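Local coordinates for putative methyl-accepting chemotaxis signal transduction protein (Campylobacter jejuni, PDB 6W3X), which probably senses amino acids such as valine outside the cell through a Cache-type ligand-binding region and passes the signal on to the chemotaxis machinery, at residues A[76-81]-A[157-162]. Residues are numbered along the deposited sequence; the frame is centred on the assembly and turned at random. Where two conformers were deposited one is given.
Sequences INALNV and LGVDIP. With VAL (valine), chain C.
Asn-80 and Asp-160 face each other where the start of strand 80-84 meets the end of strand 152-162, its neighbour in an antiparallel sheet. Asp-160 N bonds to Asn-80 O (2.9 Å), and Leu-79 N, just ahead of the strand, bonds to Asp-160 O (2.9 Å). Leu-79 and Asn-80 both sit opposite Asp-160, an irregularity resembling a classic beta bulge, with helical backbone angles at Leu-79; Asn-80 N is left buried without a partner. Val-81 with Val-159 is a non-hydrogen-bonded pair, beside which Val-81 CA makes a CA-H...O contact of 3.3 Å to Gly-158 O. A Schellman motif with Asn-77 at C-prime ends helix 58-76 and leads the chain into this strand.

The polar contact lies on the ligand face. Asn-80 ND2 reaches Asp-160 OD2 at 3.0 Å on its anti side, 16° out of the carboxylate plane, with amide and carboxylate 85° apart. In both residues CG is anti to the carbonyl carbon, which brings the two groups together on the same face of the sheet. The same OD2 accepts a hydrogen bond from VAL N, 2.8 Å away. Thr-142 and Tyr-82 bond to OD1 of Asp-160, while Asp-133 takes a second bond from ND2 of Asn-80.

Apolar contacts are looser. Ile-161 CD1 meets Ala-78 CB at 3.8 Å, and Val-81 CG1 lies 4.4 Å from Val-159 CG2, on the face covered by helices 4-48 and 58-76.

With OD2 shared by Asn-80 and the ligand and OD1 held separately, the carboxylate is fixed in rotation; its charge probably favours a protonated ligand amine, consistent with amino-acid recognition by a Cache sensor domain.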
ATOM      1  N   ILE A  76      -7.165  -7.689  12.502  0.62  7.82           N
ATOM      2  CA  ILE A  76      -7.006  -7.275  11.096  0.62  9.63           C
ATOM      3  C   ILE A  76      -6.282  -8.360  10.252  0.62  9.64           C
ATOM      4  O   ILE A  76      -6.107  -8.184   9.043  0.62 10.53           O
ATOM      5  CB  ILE A  76      -6.349  -5.866  10.980  0.62 11.26           C
ATOM      6  CG1 ILE A  76      -6.790  -5.123   9.701  0.62 12.84           C
ATOM      7  CG2 ILE A  76      -4.812  -5.945  11.113  0.62  9.19           C
ATOM      8  CD1 ILE A  76      -6.347  -3.649   9.657  0.62 14.00           C
ATOM      9  N   ASN A  77      -5.891  -9.478  10.877  1.00  8.30           N
ATOM     10  CA  ASN A  77      -5.079 -10.505  10.210  1.00  7.99           C
ATOM     11  C   ASN A  77      -3.818  -9.872   9.605  1.00  8.55           C
ATOM     12  O   ASN A  77      -3.440 -10.175   8.480  1.00 11.44           O
ATOM     13  CB  ASN A  77      -5.874 -11.293   9.183  1.00  9.39           C
ATOM     14  CG  ASN A  77      -5.154 -12.532   8.737  1.00 14.27           C
ATOM     15  OD1 ASN A  77      -4.377 -13.108   9.484  1.00 18.36           O
ATOM     16  ND2 ASN A  77      -5.372 -12.917   7.487  1.00 18.47           N
ATOM     17  N   ALA A  78      -3.116  -9.077  10.405  1.00  7.49           N
ATOM     18  CA  ALA A  78      -1.802  -8.578   9.997  1.00  6.36           C
ATOM     19  C   ALA A  78      -0.757  -9.700  10.091  1.00  5.79           C
ATOM     20  O   ALA A  78      -0.953 -10.719  10.783  1.00  8.00           O
ATOM     21  CB  ALA A  78      -1.389  -7.377  10.827  1.00  7.45           C
ATOM     22  N   LEU A  79       0.354  -9.512   9.394  0.69  6.23           N
ATOM     23  CA  LEU A  79       1.426 -10.491   9.439  0.69  6.79           C
ATOM     24  C   LEU A  79       2.295 -10.366  10.693  0.69  6.27           C
ATOM     25  O   LEU A  79       2.624 -11.342  11.336  0.69  7.82           O
ATOM     26  CB  LEU A  79       2.246 -10.367   8.174  0.69  7.62           C
ATOM     27  CG  LEU A  79       3.204 -11.521   7.940  0.69  8.69           C
ATOM     28  CD1 LEU A  79       2.410 -12.796   7.667  0.69 10.00           C
ATOM     29  CD2 LEU A  79       4.195 -11.183   6.817  0.69 10.29           C
ATOM     30  N   ASN A  80       2.600  -9.120  11.051  1.00  5.88           N
ATOM     31  CA  ASN A  80       3.423  -8.812  12.228  1.00  5.75           C
ATOM     32  C   ASN A  80       2.906  -7.514  12.802  1.00  5.33           C
ATOM     33  O   ASN A  80       2.584  -6.589  12.016  1.00  5.56           O
ATOM     34  CB  ASN A  80       4.930  -8.637  11.920  1.00  6.06           C
ATOM     35  CG  ASN A  80       5.570  -9.849  11.328  1.00  6.39           C
ATOM     36  OD1 ASN A  80       5.677 -10.904  11.978  1.00  8.09           O
ATOM     37  ND2 ASN A  80       6.045  -9.694  10.092  1.00  7.54           N
ATOM     38  N   VAL A  81       2.920  -7.390  14.136  1.00  5.58           N
ATOM     39  CA  VAL A  81       2.653  -6.112  14.795  1.00  4.89           C
ATOM     40  C   VAL A  81       3.694  -6.042  15.924  1.00  5.40           C
ATOM     41  O   VAL A  81       3.880  -7.012  16.669  1.00  6.23           O
ATOM     42  CB  VAL A  81       1.225  -6.047  15.332  1.00  5.54           C
ATOM     43  CG1 VAL A  81       0.991  -4.759  16.113  1.00  8.18           C
ATOM     44  CG2 VAL A  81       0.193  -6.168  14.221  1.00  5.50           C
ATOM     45  N   LEU A 157       6.182   1.849  16.712  1.00  6.00           N
ATOM     46  CA  LEU A 157       5.183   0.827  16.377  1.00  5.88           C
ATOM     47  C   LEU A 157       5.325   0.473  14.886  1.00  5.52           C
ATOM     48  O   LEU A 157       5.471   1.358  14.069  1.00  6.95           O
ATOM     49  CB  LEU A 157       3.806   1.417  16.645  1.00  6.23           C
ATOM     50  CG  LEU A 157       2.621   0.538  16.342  1.00  6.02           C
ATOM     51  CD1 LEU A 157       2.528  -0.692  17.226  1.00 10.35           C
ATOM     52  CD2 LEU A 157       1.348   1.349  16.477  1.00  6.92           C
ATOM     53  N   GLY A 158       5.221  -0.810  14.588  1.00  5.36           N
ATOM     54  CA  GLY A 158       5.138  -1.271  13.201  1.00  4.96           C
ATOM     55  C   GLY A 158       4.015  -2.255  13.026  1.00  5.29           C
ATOM     56  O   GLY A 158       3.715  -3.088  13.893  1.00  6.14           O
ATOM     57  N   VAL A 159       3.422  -2.139  11.833  1.00  4.72           N
ATOM     58  CA  VAL A 159       2.348  -3.034  11.395  1.00  5.22           C
ATOM     59  C   VAL A 159       2.641  -3.504   9.981  1.00  5.03           C
ATOM     60  O   VAL A 159       2.768  -2.663   9.087  1.00  5.60           O
ATOM     61  CB  VAL A 159       0.994  -2.310  11.437  1.00  5.25           C
ATOM     62  CG1 VAL A 159      -0.120  -3.183  10.833  1.00  6.77           C
ATOM     63  CG2 VAL A 159       0.638  -1.851  12.814  1.00  5.77           C
ATOM     64  N   ASP A 160       2.792  -4.824   9.780  1.00  5.01           N
ATOM     65  CA  ASP A 160       3.112  -5.374   8.454  1.00  5.53           C
ATOM     66  C   ASP A 160       1.864  -6.018   7.858  1.00  5.45           C
ATOM     67  O   ASP A 160       1.295  -6.947   8.462  1.00  5.75           O
ATOM     68  CB  ASP A 160       4.187  -6.472   8.552  1.00  5.75           C
ATOM     69  CG  ASP A 160       5.561  -5.975   8.963  1.00  5.97           C
ATOM     70  OD1 ASP A 160       5.785  -4.745   9.000  1.00  6.30           O
ATOM     71  OD2 ASP A 160       6.375  -6.871   9.252  1.00  6.84           O
ATOM     72  N   ILE A 161       1.452  -5.496   6.725  1.00  6.03           N
ATOM     73  CA  ILE A 161       0.329  -6.048   5.998  1.00  5.52           C
ATOM     74  C   ILE A 161       0.884  -6.656   4.677  1.00  6.88           C
ATOM     75  O   ILE A 161       1.633  -5.999   3.972  1.00  7.36           O
ATOM     76  CB  ILE A 161      -0.705  -4.933   5.631  1.00  5.82           C
ATOM     77  CG1 ILE A 161      -1.116  -4.147   6.865  1.00  6.91           C
ATOM     78  CG2 ILE A 161      -1.885  -5.505   4.867  1.00  7.22           C
ATOM     79  CD1 ILE A 161      -1.836  -4.939   7.913  1.00  8.33           C
ATOM     80  N   PRO A 162       0.509  -7.909   4.345  1.00  6.59           N
ATOM     81  CA  PRO A 162       0.995  -8.469   3.078  1.00  8.71           C
ATOM     82  C   PRO A 162       0.676  -7.579   1.889  1.00  7.92           C
ATOM     83  O   PRO A 162      -0.471  -7.169   1.753  1.00  7.85           O
ATOM     84  CB  PRO A 162       0.278  -9.806   3.007  1.00 10.69           C
ATOM     85  CG  PRO A 162      -0.023 -10.178   4.422  1.00 12.70           C
ATOM     86  CD  PRO A 162      -0.331  -8.857   5.075  1.00  9.42           C
TER
HETATM   87  N   VAL C 301       9.119  -6.456   8.870  1.00  7.62           N
HETATM   88  CA  VAL C 301      10.151  -6.002   9.835  1.00  9.03           C
HETATM   89  C   VAL C 301      11.476  -5.928   9.089  1.00  9.17           C
HETATM   90  O   VAL C 301      11.643  -6.727   8.167  1.00 10.00           O
HETATM   91  CB  VAL C 301      10.305  -6.962  11.044  1.00 10.44           C
HETATM   92  CG1 VAL C 301      11.129  -6.302  12.135  1.00 16.65           C
HETATM   93  CG2 VAL C 301       8.972  -7.347  11.666  1.00 11.43           C
HETATM   94  OXT VAL C 301      12.331  -5.112   9.449  1.00 11.93           O